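Local atomic coordinates of sugar ABC transporter (Agrobacterium radiobacter, PDB entry 4RXT), a protein that binds a pentose sugar, alpha-L-arabinopyranose in this crystal, and probably serves as the solute-binding protein of a carbohydrate ABC transporter. Residues L76-D81 against A96-F101; G133-T139 against I194-S200; G180-T185 against G207-I212. One frame throughout, in Å; residues are numbered along the deposited sequence.

Contact 1: residues L76-D81 against A96-F101; sequences LGKPVD and ADSKAF
Asp81 OD1 takes two hydrogen bonds, one from the facing loop and one from a water. The closer donor is the hydroxyl of Ser98, with OG 2.6 Å from Asp81 OD1, and it arrives from above the carboxylate plane, 38° out of it. The second is a water that also accepts from Lys99 N. Another water bridges the other carboxylate oxygen, Asp81 OD2, to the carbonyl oxygen of Asp97. Both oxygens of Asp81 are therefore tied to residues 97-99, which limits how far the carboxylate can turn. Ser98 OG stands anti to its own backbone N and does two jobs. It donates to Asp81 and accepts from Ala100 N at 3.0 Å, which makes an ST turn. Just before it, Asp97 is the centre of an inverse gamma turn.

The contact lies in one lobe of a periplasmic binding protein. Helix 77-84 here meets the loop between the parallel strands 89-92 and 103-106. Beside the polar group, the packing is apolar. Val80 CG1, anti to its backbone N (chi1 169°), sits over one face of the Phe101 ring. It is 4.0 Å from the ring centroid and 19° off the ring normal, a CH-pi contact. Ala96 CB lies at the edge of the same ring, in its plane. The backbones come close at Gly77, whose CA is 3.2 Å from Asp97 O. Next to it, Leu76 CB meets Ala96 CB at 4.1 Å. The end of Leu76 turns away and packs on Val48, Gln51 and Ile52 of helix 48-60.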
loop_
_atom_site.group_PDB
_atom_site.type_symbol
_atom_site.label_atom_id
_atom_site.label_comp_id
_atom_site.label_asym_id
_atom_site.label_seq_id
_atom_site.Cartn_x
_atom_site.Cartn_y
_atom_site.Cartn_z
ATOM N N LEU A 76 -15.387 3.497 -6.012
ATOM C CA LEU A 76 -15.590 4.305 -4.815
ATOM C C LEU A 76 -15.875 5.781 -5.115
ATOM O O LEU A 76 -16.215 6.524 -4.227
ATOM C CB LEU A 76 -14.426 4.122 -3.789
ATOM C CG LEU A 76 -14.593 3.019 -2.716
ATOM C CD1 LEU A 76 -15.668 3.348 -1.666
ATOM C CD2 LEU A 76 -14.834 1.671 -3.385
ATOM N N GLY A 77 -15.750 6.193 -6.374
ATOM C CA GLY A 77 -15.970 7.607 -6.745
ATOM C C GLY A 77 -17.338 8.130 -6.352
ATOM O O GLY A 77 -17.480 9.064 -5.547
ATOM N N LYS A 78 -18.350 7.503 -6.928
ATOM C CA LYS A 78 -19.733 7.874 -6.663
ATOM C C LYS A 78 -20.107 7.673 -5.173
ATOM O O LYS A 78 -20.722 8.538 -4.575
ATOM C CB LYS A 78 -20.598 7.013 -7.569
ATOM C CG LYS A 78 -21.813 7.677 -8.068
ATOM C CD LYS A 78 -22.845 7.778 -6.974
ATOM C CE LYS A 78 -24.000 8.638 -7.436
ATOM N NZ LYS A 78 -24.667 8.059 -8.623
ATOM N N PRO A 79 -19.677 6.534 -4.545
ATOM C CA PRO A 79 -20.012 6.409 -3.137
ATOM C C PRO A 79 -19.430 7.534 -2.287
ATOM O O PRO A 79 -20.094 8.009 -1.383
ATOM C CB PRO A 79 -19.436 5.038 -2.772
ATOM C CG PRO A 79 -19.647 4.253 -4.028
ATOM C CD PRO A 79 -19.353 5.220 -5.127
ATOM N N VAL A 80 -18.198 7.955 -2.594
ATOM C CA VAL A 80 -17.624 9.075 -1.874
ATOM C C VAL A 80 -18.370 10.376 -2.165
ATOM O O VAL A 80 -18.615 11.149 -1.232
ATOM C CB VAL A 80 -16.114 9.198 -2.101
ATOM C CG1 VAL A 80 -15.582 10.511 -1.559
ATOM C CG2 VAL A 80 -15.409 8.003 -1.451
ATOM N N ASP A 81 -18.754 10.604 -3.427
ATOM C CA ASP A 81 -19.523 11.814 -3.775
ATOM C C ASP A 81 -20.810 11.844 -2.931
ATOM O O ASP A 81 -21.204 12.889 -2.395
ATOM C CB ASP A 81 -19.909 11.839 -5.267
ATOM C CG ASP A 81 -18.753 12.211 -6.209
ATOM O OD1 ASP A 81 -17.741 12.807 -5.773
ATOM O OD2 ASP A 81 -18.891 11.883 -7.416
ATOM N N ALA A 96 -9.568 7.716 -5.212
ATOM C CA ALA A 96 -10.868 7.375 -5.765
ATOM C C ALA A 96 -11.259 8.439 -6.781
ATOM O O ALA A 96 -10.788 9.609 -6.754
ATOM C CB ALA A 96 -11.948 7.231 -4.686
ATOM N N ASP A 97 -12.159 8.043 -7.652
ATOM C CA ASP A 97 -12.695 8.960 -8.698
ATOM C C ASP A 97 -13.724 9.983 -8.144
ATOM O O ASP A 97 -14.902 9.987 -8.525
ATOM C CB ASP A 97 -13.318 8.138 -9.828
ATOM C CG ASP A 97 -13.580 8.953 -11.078
ATOM O OD1 ASP A 97 -12.933 10.009 -11.285
ATOM O OD2 ASP A 97 -14.437 8.510 -11.864
ATOM N N SER A 98 -13.250 10.830 -7.230
ATOM C CA SER A 98 -14.049 11.840 -6.566
ATOM C C SER A 98 -13.143 12.996 -6.180
ATOM O O SER A 98 -12.040 12.809 -5.707
ATOM C CB SER A 98 -14.726 11.299 -5.311
ATOM O OG SER A 98 -15.408 12.351 -4.616
ATOM N N LYS A 99 -13.666 14.200 -6.363
ATOM C CA LYS A 99 -12.987 15.435 -5.926
ATOM C C LYS A 99 -13.581 15.934 -4.597
ATOM O O LYS A 99 -13.302 17.053 -4.146
ATOM C CB LYS A 99 -13.074 16.556 -7.005
ATOM C CG LYS A 99 -12.360 16.249 -8.305
ATOM C CD LYS A 99 -10.850 16.156 -8.109
ATOM C CE LYS A 99 -10.168 15.422 -9.264
ATOM N NZ LYS A 99 -8.980 14.657 -8.791
ATOM N N ALA A 100 -14.361 15.083 -3.946
ATOM C CA ALA A 100 -15.144 15.531 -2.793
ATOM C C ALA A 100 -14.387 15.478 -1.494
ATOM O O ALA A 100 -14.855 16.036 -0.495
ATOM C CB ALA A 100 -16.419 14.729 -2.659
ATOM N N PHE A 101 -13.217 14.841 -1.514
ATOM C CA PHE A 101 -12.410 14.708 -0.299
ATOM C C PHE A 101 -11.958 16.075 0.243
ATOM O O PHE A 101 -11.612 16.947 -0.508
ATOM C CB PHE A 101 -11.149 13.888 -0.563
ATOM C CG PHE A 101 -11.390 12.442 -0.923
ATOM C CD1 PHE A 101 -11.700 11.500 0.036
ATOM C CD2 PHE A 101 -11.319 12.032 -2.272
ATOM C CE1 PHE A 101 -11.850 10.177 -0.303
ATOM C CE2 PHE A 101 -11.500 10.711 -2.611
ATOM C CZ PHE A 101 -11.793 9.792 -1.625
HETATM O O HOH W 1 -16.266 14.433 -7.470
HETATM O O HOH W 2 -17.326 10.751 -9.144
#

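Contact 2: residues G133-T139 against I194-S200; sequences GDVVIIT and IVGVFAS
Val136 and Val197 lie side by side and point the same way. Val136 CG2 faces both methyls of Val197, with CG2 to CG2 at 3.7 Å. The other methyl, Val136 CG1, meets Ile194 CD1 at 3.7 Å, and these two side chains cross at about a right angle. Ile138 CD1 reaches Val197 CG1 obliquely. On the other face of the sheet, Ile137 and Phe198 run alongside each other, both extended anti to their backbone N (chi1 178° in each). Ile137 CD1 approaches Phe198 CD2 at 3.6 Å. The Phe198 ring also stacks with Phe154.

The strands are parallel neighbours inside a mixed sheet. Val136 and Ile138 give their N-H groups to Gly196 and Phe198, while Phe198 N and Ser200 N donate back to Val136 and Ile138. Phe198 N to Val136 O is 2.9 Å. At the C-terminal end of the pair, a water joins Thr139 OG1 and Ser200 OG. Here hydroxyls replace the apolar side chains, while the backbone pairing runs on to Ser200 N. Ser200 O accepts from Arg150, a sugar-binding residue, and Asn201, another, comes next. The end of the strand pair is thus bonded directly to the sugar site, consistent with an influence on how Arg150 is placed.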
loop_
_atom_site.group_PDB
_atom_site.type_symbol
_atom_site.label_atom_id
_atom_site.label_comp_id
_atom_site.label_asym_id
_atom_site.label_seq_id
_atom_site.Cartn_x
_atom_site.Cartn_y
_atom_site.Cartn_z
ATOM N N GLY A 133 18.139 -7.897 -18.172
ATOM C CA GLY A 133 17.441 -9.116 -17.901
ATOM C C GLY A 133 15.942 -8.950 -17.900
ATOM O O GLY A 133 15.400 -7.835 -18.000
ATOM N N ASP A 134 15.285 -10.095 -17.779
ATOM C CA ASP A 134 13.828 -10.179 -17.774
ATOM C C ASP A 134 13.267 -9.964 -16.395
ATOM O O ASP A 134 13.743 -10.520 -15.422
ATOM C CB ASP A 134 13.331 -11.522 -18.300
ATOM C CG ASP A 134 13.652 -11.741 -19.765
ATOM O OD1 ASP A 134 14.150 -10.797 -20.407
ATOM O OD2 ASP A 134 13.349 -12.851 -20.269
ATOM N N VAL A 135 12.279 -9.085 -16.311
ATOM C CA VAL A 135 11.647 -8.781 -15.036
ATOM C C VAL A 135 10.136 -8.884 -15.155
ATOM O O VAL A 135 9.573 -8.853 -16.259
ATOM C CB VAL A 135 12.067 -7.388 -14.513
ATOM C CG1 VAL A 135 13.586 -7.354 -14.388
ATOM C CG2 VAL A 135 11.510 -6.218 -15.345
ATOM N N VAL A 136 9.486 -8.987 -13.996
ATOM C CA VAL A 136 8.044 -9.098 -13.898
ATOM C C VAL A 136 7.494 -8.180 -12.809
ATOM O O VAL A 136 8.204 -7.793 -11.904
ATOM C CB VAL A 136 7.573 -10.564 -13.665
ATOM C CG1 VAL A 136 8.098 -11.464 -14.769
ATOM C CG2 VAL A 136 7.975 -11.117 -12.327
ATOM N N ILE A 137 6.232 -7.801 -12.960
ATOM C CA ILE A 137 5.501 -7.102 -11.956
ATOM C C ILE A 137 4.266 -7.936 -11.592
ATOM O O ILE A 137 3.585 -8.499 -12.437
ATOM C CB ILE A 137 5.138 -5.637 -12.360
ATOM C CG1 ILE A 137 4.310 -4.953 -11.279
ATOM C CG2 ILE A 137 4.437 -5.587 -13.698
ATOM C CD1 ILE A 137 4.099 -3.461 -11.466
ATOM N N ILE A 138 4.020 -8.015 -10.286
ATOM C CA ILE A 138 2.871 -8.717 -9.757
ATOM C C ILE A 138 2.130 -7.777 -8.797
ATOM O O ILE A 138 2.720 -7.261 -7.821
ATOM C CB ILE A 138 3.256 -10.041 -9.043
ATOM C CG1 ILE A 138 4.140 -10.917 -9.937
ATOM C CG2 ILE A 138 1.987 -10.780 -8.575
ATOM C CD1 ILE A 138 4.781 -12.072 -9.205
ATOM N N THR A 139 0.851 -7.590 -9.098
ATOM C CA THR A 139 -0.070 -6.654 -8.457
ATOM C C THR A 139 -1.205 -7.422 -7.769
ATOM O O THR A 139 -1.779 -8.347 -8.329
ATOM C CB THR A 139 -0.613 -5.619 -9.485
ATOM O OG1 THR A 139 0.498 -4.937 -10.065
ATOM C CG2 THR A 139 -1.546 -4.630 -8.833
ATOM N N ILE A 194 13.838 -15.078 -15.984
ATOM C CA ILE A 194 13.411 -13.990 -15.086
ATOM C C ILE A 194 14.489 -13.784 -14.007
ATOM O O ILE A 194 14.913 -14.758 -13.372
ATOM C CB ILE A 194 12.050 -14.278 -14.462
ATOM C CG1 ILE A 194 10.956 -14.134 -15.538
ATOM C CG2 ILE A 194 11.789 -13.328 -13.287
ATOM C CD1 ILE A 194 9.650 -14.812 -15.155
ATOM N N VAL A 195 14.960 -12.541 -13.855
ATOM C CA VAL A 195 15.967 -12.199 -12.819
ATOM C C VAL A 195 15.478 -11.239 -11.749
ATOM O O VAL A 195 16.110 -11.007 -10.709
ATOM C CB VAL A 195 17.251 -11.602 -13.424
ATOM C CG1 VAL A 195 17.974 -12.640 -14.252
ATOM C CG2 VAL A 195 16.942 -10.375 -14.261
ATOM N N GLY A 196 14.295 -10.693 -11.968
ATOM C CA GLY A 196 13.773 -9.643 -11.121
ATOM C C GLY A 196 12.255 -9.579 -11.064
ATOM O O GLY A 196 11.572 -9.874 -12.054
ATOM N N VAL A 197 11.723 -9.153 -9.923
ATOM C CA VAL A 197 10.306 -9.068 -9.682
ATOM C C VAL A 197 9.988 -7.865 -8.814
ATOM O O VAL A 197 10.672 -7.641 -7.791
ATOM C CB VAL A 197 9.781 -10.311 -8.899
ATOM C CG1 VAL A 197 8.262 -10.275 -8.756
ATOM C CG2 VAL A 197 10.268 -11.620 -9.512
ATOM N N PHE A 198 8.957 -7.112 -9.225
ATOM C CA PHE A 198 8.340 -6.076 -8.371
ATOM C C PHE A 198 6.996 -6.586 -7.867
ATOM O O PHE A 198 6.109 -6.868 -8.649
ATOM C CB PHE A 198 8.190 -4.758 -9.179
ATOM C CG PHE A 198 7.520 -3.652 -8.425
ATOM C CD1 PHE A 198 7.730 -3.452 -7.068
ATOM C CD2 PHE A 198 6.674 -2.783 -9.092
ATOM C CE1 PHE A 198 7.117 -2.418 -6.386
ATOM C CE2 PHE A 198 6.050 -1.734 -8.420
ATOM C CZ PHE A 198 6.269 -1.540 -7.069
ATOM N N ALA A 199 6.901 -6.742 -6.540
ATOM C CA ALA A 199 5.706 -7.190 -5.774
ATOM C C ALA A 199 5.173 -5.973 -5.029
ATOM O O ALA A 199 5.725 -5.537 -4.036
ATOM C CB ALA A 199 6.085 -8.299 -4.790
ATOM N N SER A 200 4.105 -5.377 -5.568
ATOM C CA SER A 200 3.867 -3.960 -5.281
ATOM C C SER A 200 3.033 -3.610 -4.033
ATOM O O SER A 200 2.616 -2.466 -3.880
ATOM C CB SER A 200 3.240 -3.283 -6.468
ATOM O OG SER A 200 1.979 -3.870 -6.699
HETATM O O HOH W 3 1.268 -2.503 -8.908
#

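Contact 3: residues G180-T185 against G207-I212; sequences GLNIMT and GVGQAI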
loop_
_atom_site.group_PDB
_atom_site.type_symbol
_atom_site.label_atom_id
_atom_site.label_comp_id
_atom_site.label_asym_id
_atom_site.label_seq_id
_atom_site.Cartn_x
_atom_site.Cartn_y
_atom_site.Cartn_z
ATOM N N GLY A 180 -0.158 -14.969 -5.136
ATOM C CA GLY A 180 1.176 -14.403 -5.422
ATOM C C GLY A 180 2.278 -15.462 -5.517
ATOM O O GLY A 180 3.107 -15.491 -6.441
ATOM N N LEU A 181 2.281 -16.316 -4.502
ATOM C CA LEU A 181 3.200 -17.418 -4.464
ATOM C C LEU A 181 3.104 -18.314 -5.723
ATOM O O LEU A 181 4.105 -18.629 -6.374
ATOM C CB LEU A 181 2.980 -18.174 -3.142
ATOM C CG LEU A 181 4.064 -19.170 -2.728
ATOM C CD1 LEU A 181 3.894 -19.560 -1.268
ATOM C CD2 LEU A 181 4.054 -20.431 -3.537
ATOM N N ASN A 182 1.889 -18.742 -6.037
ATOM C CA ASN A 182 1.634 -19.580 -7.191
ATOM C C ASN A 182 1.969 -18.886 -8.514
ATOM O O ASN A 182 2.581 -19.497 -9.360
ATOM C CB ASN A 182 0.181 -20.064 -7.186
ATOM C CG ASN A 182 -0.143 -21.077 -6.093
ATOM O OD1 ASN A 182 0.713 -21.738 -5.523
ATOM N ND2 ASN A 182 -1.438 -21.206 -5.831
ATOM N N ILE A 183 1.616 -17.611 -8.643
ATOM C CA ILE A 183 1.955 -16.851 -9.854
ATOM C C ILE A 183 3.479 -16.829 -10.005
ATOM O O ILE A 183 3.999 -17.080 -11.072
ATOM C CB ILE A 183 1.431 -15.440 -9.769
ATOM C CG1 ILE A 183 -0.087 -15.430 -9.944
ATOM C CG2 ILE A 183 2.003 -14.608 -10.909
ATOM C CD1 ILE A 183 -0.746 -14.136 -9.545
ATOM N N MET A 184 4.202 -16.547 -8.906
ATOM C CA MET A 184 5.651 -16.441 -8.998
ATOM C C MET A 184 6.278 -17.763 -9.437
ATOM O O MET A 184 7.138 -17.792 -10.344
ATOM C CB MET A 184 6.265 -15.954 -7.666
ATOM C CG MET A 184 7.774 -15.756 -7.711
ATOM S SD MET A 184 8.367 -14.327 -8.656
ATOM C CE MET A 184 7.956 -14.529 -10.356
ATOM N N THR A 185 5.807 -18.856 -8.836
ATOM C CA THR A 185 6.326 -20.187 -9.149
ATOM C C THR A 185 6.021 -20.541 -10.628
ATOM O O THR A 185 6.878 -21.088 -11.340
ATOM C CB THR A 185 5.734 -21.234 -8.169
ATOM O OG1 THR A 185 6.045 -20.865 -6.804
ATOM C CG2 THR A 185 6.382 -22.562 -8.408
ATOM N N GLY A 207 3.792 -13.315 -0.461
ATOM C CA GLY A 207 3.695 -14.466 -1.349
ATOM C C GLY A 207 4.869 -14.696 -2.278
ATOM O O GLY A 207 5.360 -15.817 -2.435
ATOM N N VAL A 208 5.331 -13.624 -2.918
ATOM C CA VAL A 208 6.483 -13.724 -3.819
ATOM C C VAL A 208 7.768 -14.049 -3.032
ATOM O O VAL A 208 8.570 -14.912 -3.441
ATOM C CB VAL A 208 6.657 -12.423 -4.626
ATOM C CG1 VAL A 208 7.961 -12.413 -5.427
ATOM C CG2 VAL A 208 5.458 -12.269 -5.532
ATOM N N GLY A 209 7.964 -13.368 -1.909
ATOM C CA GLY A 209 9.097 -13.655 -1.065
ATOM C C GLY A 209 9.091 -15.110 -0.643
ATOM O O GLY A 209 10.161 -15.764 -0.638
ATOM N N GLN A 210 7.918 -15.608 -0.256
ATOM C CA GLN A 210 7.756 -17.013 0.181
ATOM C C GLN A 210 8.193 -17.954 -0.941
ATOM O O GLN A 210 8.892 -18.925 -0.728
ATOM C CB GLN A 210 6.331 -17.303 0.640
ATOM C CG GLN A 210 6.113 -18.632 1.362
ATOM C CD GLN A 210 6.695 -18.681 2.763
ATOM O OE1 GLN A 210 6.449 -17.795 3.587
ATOM N NE2 GLN A 210 7.418 -19.739 3.054
ATOM N N ALA A 211 7.770 -17.673 -2.166
ATOM C CA ALA A 211 8.155 -18.507 -3.316
ATOM C C ALA A 211 9.683 -18.557 -3.531
ATOM O O ALA A 211 10.289 -19.628 -3.787
ATOM C CB ALA A 211 7.493 -17.992 -4.610
ATOM N N ILE A 212 10.310 -17.380 -3.437
ATOM C CA ILE A 212 11.751 -17.306 -3.580
ATOM C C ILE A 212 12.492 -18.007 -2.422
ATOM O O ILE A 212 13.435 -18.770 -2.678
ATOM C CB ILE A 212 12.196 -15.838 -3.715
ATOM C CG1 ILE A 212 11.608 -15.216 -5.018
ATOM C CG2 ILE A 212 13.720 -15.704 -3.751
ATOM C CD1 ILE A 212 11.716 -16.041 -6.290
#
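Leu181 lies over the start of segment 207-212, with its CB 3.4 Å from Gly207 O. Its CG stands anti to the backbone N (chi1 -165°), which lets the branch reach past Gly207 to Gln210. There CD1 meets Gln210 CG at 3.6 Å, the two side chains crossing at a slant. The amide of Gln210 leads away and donates through NE2 to Glu214. Leu181 CA also makes a CA-H...O contact with Gly207 O, at 3.4 Å.

This close approach joins helices 177-190 and 202-214 at glycines. Gly180 and Gly207 meet backbone to backbone, and the segment axes pass 7.4 Å apart at a crossing angle of -50°. The two helices flank strand 194-199 in the chain and pack on one face of its sheet, the alternating helix-strand order of the periplasmic binding protein lobe.

Further along, Ala211 CB fits between Leu181 and Met184. Its nearest side-chain partner is Met184 CG, at 3.8 Å. Met184 bends at both chi2 (72°) and chi3, turning SD toward the sheet and against Val208 CG1, at 3.8 Å. Ile212 CD1 touches Met184 CG more loosely, at 4.2 Å.

Overall arrangement
From the N terminus, contact 1 comes first. It closes a short loop through strand 89-92 and is complete before the other two begin. It belongs to the lobe built on the parallel sheet. Contacts 2 and 3 lie in the other lobe. Contact 1 touches neither, and its centre is about 32 Å from that of contact 2. Contact 2 opens at strand 133-139 and closes at 194-200. Contact 3 opens within that span, at 180-185, and closes after it, at 207-212, so the two cross. They also touch: Met184 and Val208 pack on Val136, Ile138 and Val197. Together they lay two helices on the strand pair. The arabinose lies between the lobes.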